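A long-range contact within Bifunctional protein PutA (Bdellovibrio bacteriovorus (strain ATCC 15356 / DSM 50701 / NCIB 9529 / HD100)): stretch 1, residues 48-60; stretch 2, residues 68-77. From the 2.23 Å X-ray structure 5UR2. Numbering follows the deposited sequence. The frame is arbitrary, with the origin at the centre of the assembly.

Stretch 1, residues 48-60: KFKTNMFRFVDVL
Stretch 2 68-77: EVARHLKEYF

How do the two backbones lie against each other? Both stretches are largely helical, each helix already under way where its stretch begins, with phi/psi near -65/-42 and regular i-to-i+4 hydrogen bonds such as F56 N to N52 O (2.9 Å) and Y76 N to H72 O (2.8 Å). V59 (-84/-22) and Y76 (-79/-28) depart from this. They run antiparallel, their N-to-C directions 165° apart and their axes 10.4 Å apart at closest approach. The register puts N52 beside Y76 (CA to CA 5.7 Å) and L60 beside V69 (CA to CA 7.2 Å). F77 has phi -131°, and its N still bonds L73 O (2.9 Å).

Which bumps fill which hollows? Two aromatic knobs interlock. F56 (chi1 t, chi2 83°) sits in the hollow among V69, H72, L73 and Y76. L73, with chi1 -156° and chi2 p, lays CD1 over one face of the F56 ring, 3.8 Å from its centroid and 3.4 Å from F56 CZ, a CH-pi contact. In return Y76 (chi1 -85°, chi2 -73°) points toward the first helix and fills the hollow among N52, R55, F56 and V59. Its CE1 is 3.6 Å from R55 CB, and its CE2 is 4.1 Å from V59 CG1, V59 having chi1 p. The two knobs touch where F56 CD1 meets Y76 CD2 at 3.7 Å; their ring planes are 83° apart and their centroids 6.0 Å.

What closes the two ends? At one, F77 (chi1 -43°, chi2 -81°) starts sideways, but its ring reaches back to the first helix. F77 CE2 lies over a face of the F56 ring, 4.1 Å from F56 CG, while Y76 meets that ring at its edge. The F77 ring also meets N52 CB at 3.9 Å from CE1, and M53, whose t, p, p chain brings CE within 3.5 Å of F77 CZ although its CB points away. F49 (chi1 t) adds CE1 at 4.1 Å from F77 CE1. At the other end, L60 (t, p) sets CD1 3.9 Å from CG1 of V69 (chi1 t).

Does polar chemistry join the helices? No hydrogen bond crosses between them: N52 (chi1 m, chi2 -21°) brings ND2 to 3.2 Å from Y76 O, but the angle is poor, so the 558 Å² buried between the stretches relies on apolar and aromatic packing. Several polar side chains of the second stretch bond within it, and others bond elsewhere in the structure. H72 (chi1 m) gives ND1 to E68 O at 2.8 Å, while R71 salt-bridges E68 (NH2 to OE1, 2.9 Å) and E75 (NH1 to OE2, 2.7 Å), out of reach of the first stretch.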

# COMPACT_ATOMS: atom_id res chain seq x y z
N LYS B 48 6.22 -7.01 -30.85
CA LYS B 48 7.13 -7.89 -30.12
C LYS B 48 8.16 -8.49 -31.06
O LYS B 48 9.34 -8.61 -30.71
CB LYS B 48 6.35 -8.99 -29.38
N PHE B 49 7.75 -8.87 -32.26
CA PHE B 49 8.72 -9.35 -33.24
C PHE B 49 9.68 -8.23 -33.66
O PHE B 49 10.88 -8.47 -33.81
CB PHE B 49 8.00 -9.92 -34.46
CG PHE B 49 8.93 -10.38 -35.53
CD1 PHE B 49 9.48 -11.65 -35.48
CD2 PHE B 49 9.29 -9.53 -36.57
CE1 PHE B 49 10.36 -12.08 -36.45
CE2 PHE B 49 10.17 -9.95 -37.54
CZ PHE B 49 10.70 -11.22 -37.49
N LYS B 50 9.16 -7.01 -33.84
CA LYS B 50 10.03 -5.90 -34.21
C LYS B 50 11.14 -5.71 -33.19
O LYS B 50 12.32 -5.59 -33.55
CB LYS B 50 9.20 -4.62 -34.34
CG LYS B 50 10.04 -3.37 -34.60
CD LYS B 50 9.17 -2.12 -34.79
CE LYS B 50 10.01 -0.87 -34.94
NZ LYS B 50 9.19 0.36 -35.15
N THR B 51 10.78 -5.72 -31.90
CA THR B 51 11.76 -5.56 -30.83
C THR B 51 12.78 -6.69 -30.87
O THR B 51 14.00 -6.45 -30.85
CB THR B 51 11.05 -5.54 -29.48
OG1 THR B 51 10.29 -4.33 -29.35
CG2 THR B 51 12.07 -5.67 -28.32
N ASN B 52 12.32 -7.94 -30.94
CA ASN B 52 13.24 -9.07 -30.88
C ASN B 52 14.12 -9.15 -32.13
O ASN B 52 15.31 -9.46 -32.04
CB ASN B 52 12.47 -10.37 -30.68
CG ASN B 52 11.84 -10.46 -29.31
OD1 ASN B 52 12.25 -9.78 -28.37
ND2 ASN B 52 10.84 -11.32 -29.17
N MET B 53 13.55 -8.88 -33.31
CA MET B 53 14.37 -9.00 -34.52
C MET B 53 15.43 -7.91 -34.56
O MET B 53 16.58 -8.18 -34.95
CB MET B 53 13.49 -8.98 -35.77
CG MET B 53 14.28 -9.08 -37.09
SD MET B 53 15.34 -10.56 -37.29
CE MET B 53 14.13 -11.87 -37.27
N PHE B 54 15.09 -6.68 -34.16
CA PHE B 54 16.08 -5.61 -34.19
C PHE B 54 17.16 -5.80 -33.13
O PHE B 54 18.33 -5.48 -33.37
CB PHE B 54 15.40 -4.24 -34.00
CG PHE B 54 14.53 -3.80 -35.15
CD1 PHE B 54 14.25 -4.65 -36.21
CD2 PHE B 54 14.02 -2.51 -35.18
CE1 PHE B 54 13.45 -4.22 -37.27
CE2 PHE B 54 13.22 -2.08 -36.24
CZ PHE B 54 12.93 -2.93 -37.28
N ARG B 55 16.79 -6.32 -31.95
CA ARG B 55 17.78 -6.61 -30.92
C ARG B 55 18.69 -7.75 -31.34
O ARG B 55 19.91 -7.71 -31.12
CB ARG B 55 17.09 -6.96 -29.61
CG ARG B 55 16.45 -5.77 -28.92
CD ARG B 55 15.81 -6.15 -27.60
NE ARG B 55 15.43 -4.96 -26.84
CZ ARG B 55 14.76 -5.00 -25.70
NH1 ARG B 55 14.39 -6.17 -25.20
NH2 ARG B 55 14.45 -3.87 -25.07
N PHE B 56 18.11 -8.78 -31.95
CA PHE B 56 18.93 -9.89 -32.44
C PHE B 56 19.94 -9.39 -33.47
O PHE B 56 21.13 -9.68 -33.38
CB PHE B 56 18.06 -10.97 -33.07
CG PHE B 56 18.85 -12.13 -33.58
CD1 PHE B 56 19.23 -13.14 -32.71
CD2 PHE B 56 19.26 -12.19 -34.90
CE1 PHE B 56 19.98 -14.21 -33.16
CE2 PHE B 56 20.01 -13.25 -35.35
CZ PHE B 56 20.38 -14.26 -34.49
N VAL B 57 19.47 -8.59 -34.43
CA VAL B 57 20.38 -8.04 -35.43
C VAL B 57 21.47 -7.23 -34.75
O VAL B 57 22.65 -7.30 -35.13
CB VAL B 57 19.60 -7.21 -36.46
CG1 VAL B 57 20.54 -6.44 -37.38
CG2 VAL B 57 18.71 -8.12 -37.27
N ASP B 58 21.10 -6.47 -33.71
CA ASP B 58 22.06 -5.63 -32.99
C ASP B 58 23.20 -6.45 -32.40
O ASP B 58 24.38 -6.09 -32.52
CB ASP B 58 21.33 -4.87 -31.88
CG ASP B 58 22.27 -4.02 -31.03
OD1 ASP B 58 23.06 -3.26 -31.62
OD2 ASP B 58 22.21 -4.10 -29.77
N VAL B 59 22.87 -7.57 -31.74
CA VAL B 59 23.89 -8.31 -31.00
C VAL B 59 24.70 -9.25 -31.89
O VAL B 59 25.84 -9.60 -31.53
CB VAL B 59 23.25 -9.09 -29.83
CG1 VAL B 59 22.33 -10.18 -30.34
CG2 VAL B 59 24.31 -9.64 -28.87
N LEU B 60 24.16 -9.64 -33.05
CA LEU B 60 24.77 -10.69 -33.87
C LEU B 60 26.27 -10.53 -34.11
O LEU B 60 27.01 -11.51 -33.92
CB LEU B 60 24.02 -10.81 -35.20
CG LEU B 60 24.53 -11.96 -36.07
CD1 LEU B 60 24.37 -13.32 -35.38
CD2 LEU B 60 23.83 -11.95 -37.42
N GLU B 68 26.62 -20.24 -29.98
CA GLU B 68 26.07 -19.06 -29.31
C GLU B 68 25.05 -18.33 -30.19
O GLU B 68 24.09 -17.76 -29.67
CB GLU B 68 27.20 -18.11 -28.89
CG GLU B 68 28.03 -18.56 -27.71
CD GLU B 68 27.27 -18.50 -26.40
OE1 GLU B 68 27.38 -17.47 -25.69
OE2 GLU B 68 26.55 -19.47 -26.08
N VAL B 69 25.24 -18.34 -31.51
CA VAL B 69 24.24 -17.75 -32.40
C VAL B 69 22.93 -18.51 -32.28
O VAL B 69 21.85 -17.91 -32.18
CB VAL B 69 24.76 -17.71 -33.85
CG1 VAL B 69 23.70 -17.15 -34.79
CG2 VAL B 69 26.05 -16.89 -33.96
N ALA B 70 23.00 -19.85 -32.26
CA ALA B 70 21.80 -20.66 -32.11
C ALA B 70 21.13 -20.43 -30.77
O ALA B 70 19.89 -20.37 -30.68
CB ALA B 70 22.13 -22.14 -32.28
N ARG B 71 21.93 -20.29 -29.70
CA ARG B 71 21.36 -19.99 -28.39
C ARG B 71 20.62 -18.65 -28.40
O ARG B 71 19.48 -18.56 -27.92
CB ARG B 71 22.45 -20.00 -27.32
CG ARG B 71 21.90 -19.71 -25.92
CD ARG B 71 22.95 -19.81 -24.81
NE ARG B 71 24.00 -18.79 -24.86
CZ ARG B 71 23.90 -17.57 -24.33
NH1 ARG B 71 22.79 -17.17 -23.73
NH2 ARG B 71 24.93 -16.74 -24.41
N HIS B 72 21.24 -17.61 -28.95
CA HIS B 72 20.56 -16.31 -28.99
C HIS B 72 19.30 -16.38 -29.83
O HIS B 72 18.27 -15.78 -29.49
CB HIS B 72 21.50 -15.22 -29.53
CG HIS B 72 22.48 -14.72 -28.53
ND1 HIS B 72 23.63 -15.41 -28.20
CD2 HIS B 72 22.49 -13.60 -27.77
CE1 HIS B 72 24.31 -14.73 -27.30
NE2 HIS B 72 23.64 -13.63 -27.02
N LEU B 73 19.35 -17.13 -30.94
CA LEU B 73 18.18 -17.28 -31.80
C LEU B 73 17.02 -17.89 -31.03
O LEU B 73 15.90 -17.34 -31.03
CB LEU B 73 18.55 -18.12 -33.02
CG LEU B 73 17.71 -17.92 -34.27
CD1 LEU B 73 17.76 -16.48 -34.71
CD2 LEU B 73 18.21 -18.82 -35.38
N LYS B 74 17.26 -19.01 -30.34
CA LYS B 74 16.21 -19.65 -29.56
C LYS B 74 15.65 -18.71 -28.51
O LYS B 74 14.43 -18.63 -28.32
CB LYS B 74 16.74 -20.94 -28.92
N GLU B 75 16.53 -17.96 -27.83
CA GLU B 75 16.07 -17.08 -26.75
C GLU B 75 15.26 -15.91 -27.29
O GLU B 75 14.29 -15.48 -26.66
CB GLU B 75 17.27 -16.57 -25.95
CG GLU B 75 18.04 -17.66 -25.24
CD GLU B 75 19.22 -17.10 -24.48
OE1 GLU B 75 19.19 -15.88 -24.17
OE2 GLU B 75 20.17 -17.85 -24.20
N TYR B 76 15.66 -15.36 -28.44
CA TYR B 76 14.93 -14.21 -28.97
C TYR B 76 13.63 -14.62 -29.66
O TYR B 76 12.68 -13.83 -29.69
CB TYR B 76 15.81 -13.42 -29.94
CG TYR B 76 16.72 -12.38 -29.30
CD1 TYR B 76 16.21 -11.20 -28.78
CD2 TYR B 76 18.09 -12.58 -29.21
CE1 TYR B 76 17.03 -10.25 -28.19
CE2 TYR B 76 18.93 -11.63 -28.63
CZ TYR B 76 18.39 -10.47 -28.12
OH TYR B 76 19.19 -9.52 -27.54
N PHE B 77 13.58 -15.84 -30.21
CA PHE B 77 12.37 -16.35 -30.87
C PHE B 77 11.99 -17.75 -30.38
O PHE B 77 11.02 -17.92 -29.63
CB PHE B 77 12.59 -16.37 -32.38
CG PHE B 77 13.27 -15.14 -32.92
CD1 PHE B 77 12.55 -13.97 -33.15
CD2 PHE B 77 14.63 -15.14 -33.19
CE1 PHE B 77 13.18 -12.83 -33.64
CE2 PHE B 77 15.26 -14.02 -33.67
CZ PHE B 77 14.54 -12.86 -33.90